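Local coordinates for protein thermotoga maritima TmcAL (Thermotoga maritima, PDB 5Y0T) that belongs to the HIGH nucleotidyl transferase family of the HUP clan and holds adenosine-5'-rp-alpha-thio-triphosphate in a pocket of its chain, at residues S259-R262 with F268-K271. Sequence-based numbering, arbitrary orientation.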
ATOM      1  N   SER A 259      -4.133  -6.515  -0.838  1.00 23.93           N
ATOM      2  CA  SER A 259      -4.035  -5.979   0.517  1.00 22.23           C
ATOM      3  C   SER A 259      -4.111  -4.450   0.503  1.00 23.95           C
ATOM      4  O   SER A 259      -4.756  -3.832   1.347  1.00 22.89           O
ATOM      5  CB  SER A 259      -2.732  -6.441   1.188  1.00 19.63           C
ATOM      6  OG  SER A 259      -2.731  -7.842   1.404  1.00 27.14           O
ATOM      7  N   PHE A 260      -3.449  -3.848  -0.469  1.00 21.82           N
ATOM      8  CA  PHE A 260      -3.457  -2.399  -0.624  1.00 24.03           C
ATOM      9  C   PHE A 260      -4.901  -1.887  -0.863  1.00 24.88           C
ATOM     10  O   PHE A 260      -5.325  -0.902  -0.258  1.00 23.18           O
ATOM     11  CB  PHE A 260      -2.499  -2.016  -1.768  1.00 23.15           C
ATOM     12  CG  PHE A 260      -2.414  -0.537  -2.043  1.00 25.33           C
ATOM     13  CD1 PHE A 260      -3.323   0.073  -2.899  1.00 22.38           C
ATOM     14  CD2 PHE A 260      -1.414   0.236  -1.473  1.00 25.49           C
ATOM     15  CE1 PHE A 260      -3.255   1.433  -3.158  1.00 25.23           C
ATOM     16  CE2 PHE A 260      -1.338   1.609  -1.732  1.00 25.42           C
ATOM     17  CZ  PHE A 260      -2.266   2.202  -2.577  1.00 23.97           C
ATOM     18  N   PHE A 261      -5.682  -2.589  -1.683  1.00 24.40           N
ATOM     19  CA  PHE A 261      -7.059  -2.146  -1.955  1.00 22.82           C
ATOM     20  C   PHE A 261      -7.948  -2.228  -0.716  1.00 29.47           C
ATOM     21  O   PHE A 261      -8.917  -1.489  -0.610  1.00 29.09           O
ATOM     22  CB  PHE A 261      -7.692  -2.948  -3.102  1.00 23.41           C
ATOM     23  CG  PHE A 261      -6.908  -2.879  -4.381  1.00 26.01           C
ATOM     24  CD1 PHE A 261      -6.093  -1.791  -4.641  1.00 30.77           C
ATOM     25  CD2 PHE A 261      -6.950  -3.916  -5.295  1.00 28.84           C
ATOM     26  CE1 PHE A 261      -5.337  -1.721  -5.803  1.00 31.36           C
ATOM     27  CE2 PHE A 261      -6.194  -3.859  -6.454  1.00 24.59           C
ATOM     28  CZ  PHE A 261      -5.387  -2.762  -6.713  1.00 29.91           C
ATOM     29  N   ARG A 262      -7.614  -3.101   0.231  1.00 28.83           N
ATOM     30  CA  ARG A 262      -8.382  -3.173   1.475  1.00 24.80           C
ATOM     31  C   ARG A 262      -8.093  -2.005   2.405  1.00 26.80           C
ATOM     32  O   ARG A 262      -8.745  -1.843   3.440  1.00 32.11           O
ATOM     33  CB  ARG A 262      -8.098  -4.480   2.220  1.00 36.21           C
ATOM     34  CG  ARG A 262      -8.594  -5.721   1.517  1.00 36.65           C
ATOM     35  CD  ARG A 262      -8.433  -6.949   2.395  1.00 29.28           C
ATOM     36  NE  ARG A 262      -9.056  -8.112   1.777  1.00 28.39           N
ATOM     37  CZ  ARG A 262      -9.212  -9.289   2.367  1.00 33.19           C
ATOM     38  NH1 ARG A 262      -8.803  -9.470   3.615  1.00 27.20           N
ATOM     39  NH2 ARG A 262      -9.807 -10.282   1.710  1.00 31.03           N
ATOM     40  N   PHE A 268     -11.226   7.105  -2.491  1.00 24.85           N
ATOM     41  CA  PHE A 268      -9.898   7.011  -3.064  1.00 26.14           C
ATOM     42  C   PHE A 268      -9.976   6.629  -4.537  1.00 27.85           C
ATOM     43  O   PHE A 268      -9.381   7.301  -5.377  1.00 29.39           O
ATOM     44  CB  PHE A 268      -9.039   6.006  -2.278  1.00 25.92           C
ATOM     45  CG  PHE A 268      -7.770   5.639  -2.965  1.00 28.43           C
ATOM     46  CD1 PHE A 268      -6.623   6.392  -2.775  1.00 27.20           C
ATOM     47  CD2 PHE A 268      -7.713   4.538  -3.803  1.00 26.61           C
ATOM     48  CE1 PHE A 268      -5.448   6.057  -3.408  1.00 30.78           C
ATOM     49  CE2 PHE A 268      -6.536   4.212  -4.447  1.00 25.11           C
ATOM     50  CZ  PHE A 268      -5.409   4.963  -4.250  1.00 28.41           C
ATOM     51  N   PHE A 269     -10.688   5.553  -4.862  1.00 28.81           N
ATOM     52  CA  PHE A 269     -10.716   5.071  -6.251  1.00 29.57           C
ATOM     53  C   PHE A 269     -11.361   6.082  -7.207  1.00 31.50           C
ATOM     54  O   PHE A 269     -10.974   6.167  -8.374  1.00 29.64           O
ATOM     55  CB  PHE A 269     -11.438   3.719  -6.354  1.00 29.06           C
ATOM     56  CG  PHE A 269     -10.751   2.605  -5.599  1.00 29.53           C
ATOM     57  CD1 PHE A 269      -9.536   2.087  -6.040  1.00 27.96           C
ATOM     58  CD2 PHE A 269     -11.321   2.077  -4.449  1.00 31.44           C
ATOM     59  CE1 PHE A 269      -8.900   1.072  -5.350  1.00 28.18           C
ATOM     60  CE2 PHE A 269     -10.686   1.062  -3.743  1.00 29.47           C
ATOM     61  CZ  PHE A 269      -9.482   0.554  -4.189  1.00 26.94           C
ATOM     62  N   GLU A 270     -12.320   6.858  -6.713  1.00 27.19           N
ATOM     63  CA  GLU A 270     -12.966   7.890  -7.537  1.00 29.82           C
ATOM     64  C   GLU A 270     -11.969   8.930  -8.077  1.00 31.18           C
ATOM     65  O   GLU A 270     -12.199   9.539  -9.119  1.00 30.86           O
ATOM     66  CB  GLU A 270     -14.084   8.589  -6.747  1.00 34.26           C
ATOM     67  CG  GLU A 270     -15.306   7.712  -6.568  1.00 51.30           C
ATOM     68  CD  GLU A 270     -16.263   8.200  -5.490  1.00 62.19           C
ATOM     69  OE1 GLU A 270     -16.151   9.367  -5.055  1.00 62.78           O
ATOM     70  OE2 GLU A 270     -17.131   7.402  -5.074  1.00 66.45           O
ATOM     71  N   LYS A 271     -10.857   9.119  -7.382  1.00 27.84           N
ATOM     72  CA  LYS A 271      -9.844  10.070  -7.831  1.00 30.87           C
ATOM     73  C   LYS A 271      -8.834   9.465  -8.804  1.00 29.43           C
ATOM     74  O   LYS A 271      -8.022  10.186  -9.397  1.00 31.58           O
ATOM     75  CB  LYS A 271      -9.092  10.643  -6.639  1.00 36.57           C
ATOM     76  CG  LYS A 271      -9.967  11.373  -5.631  1.00 44.05           C
ATOM     77  CD  LYS A 271      -9.143  11.698  -4.390  1.00 51.04           C
ATOM     78  CE  LYS A 271     -10.011  12.033  -3.186  1.00 57.04           C
ATOM     79  NZ  LYS A 271      -9.175  12.007  -1.946  1.00 61.45           N
TER
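Phe269 turns the edge of its ring toward the face of Phe261, in an offset edge-to-face pair with centroids 6.0 Å apart and planes at 71°. The touching edge is CE1 and CZ: Phe269 CE1 lies 4.1 Å from Phe261 CD1, while Phe269 CZ also reaches Phe261 CB, again at 4.1 Å. Each CG stands anti to the carbonyl carbon, beside its own backbone N (chi1 -57° in Phe261, -63° in Phe269), and from there the two side chains cross at about a right angle. This is the tight half of the contact. Phe283 lies against both rings, Phe296 meets Phe261, Phe275 meets Phe269, and Ala314 and Ser317 of helix 307-318 close in on Phe261. The other half is looser: Phe260 and Phe268 come no closer than 4.3 Å, Phe260 CE1 to Phe268 CZ, with that CZ at the edge of the Phe260 ring. Phe260 is buried, with Phe260 of the second subunit against it; Phe268 is partly exposed. Phe268 CD2 sits over one face of Phe269, shifted toward the rim. These two consecutive short helices, 254-261 and 266-270, lie at the subunit interface, where Arg262 bonds to Asn396 O and Arg408 O of the second subunit. No hydrogen bond crosses between the segments; their direct contact is apolar, resting mainly on buried ring surface, with probably a small edge-to-face electrostatic term.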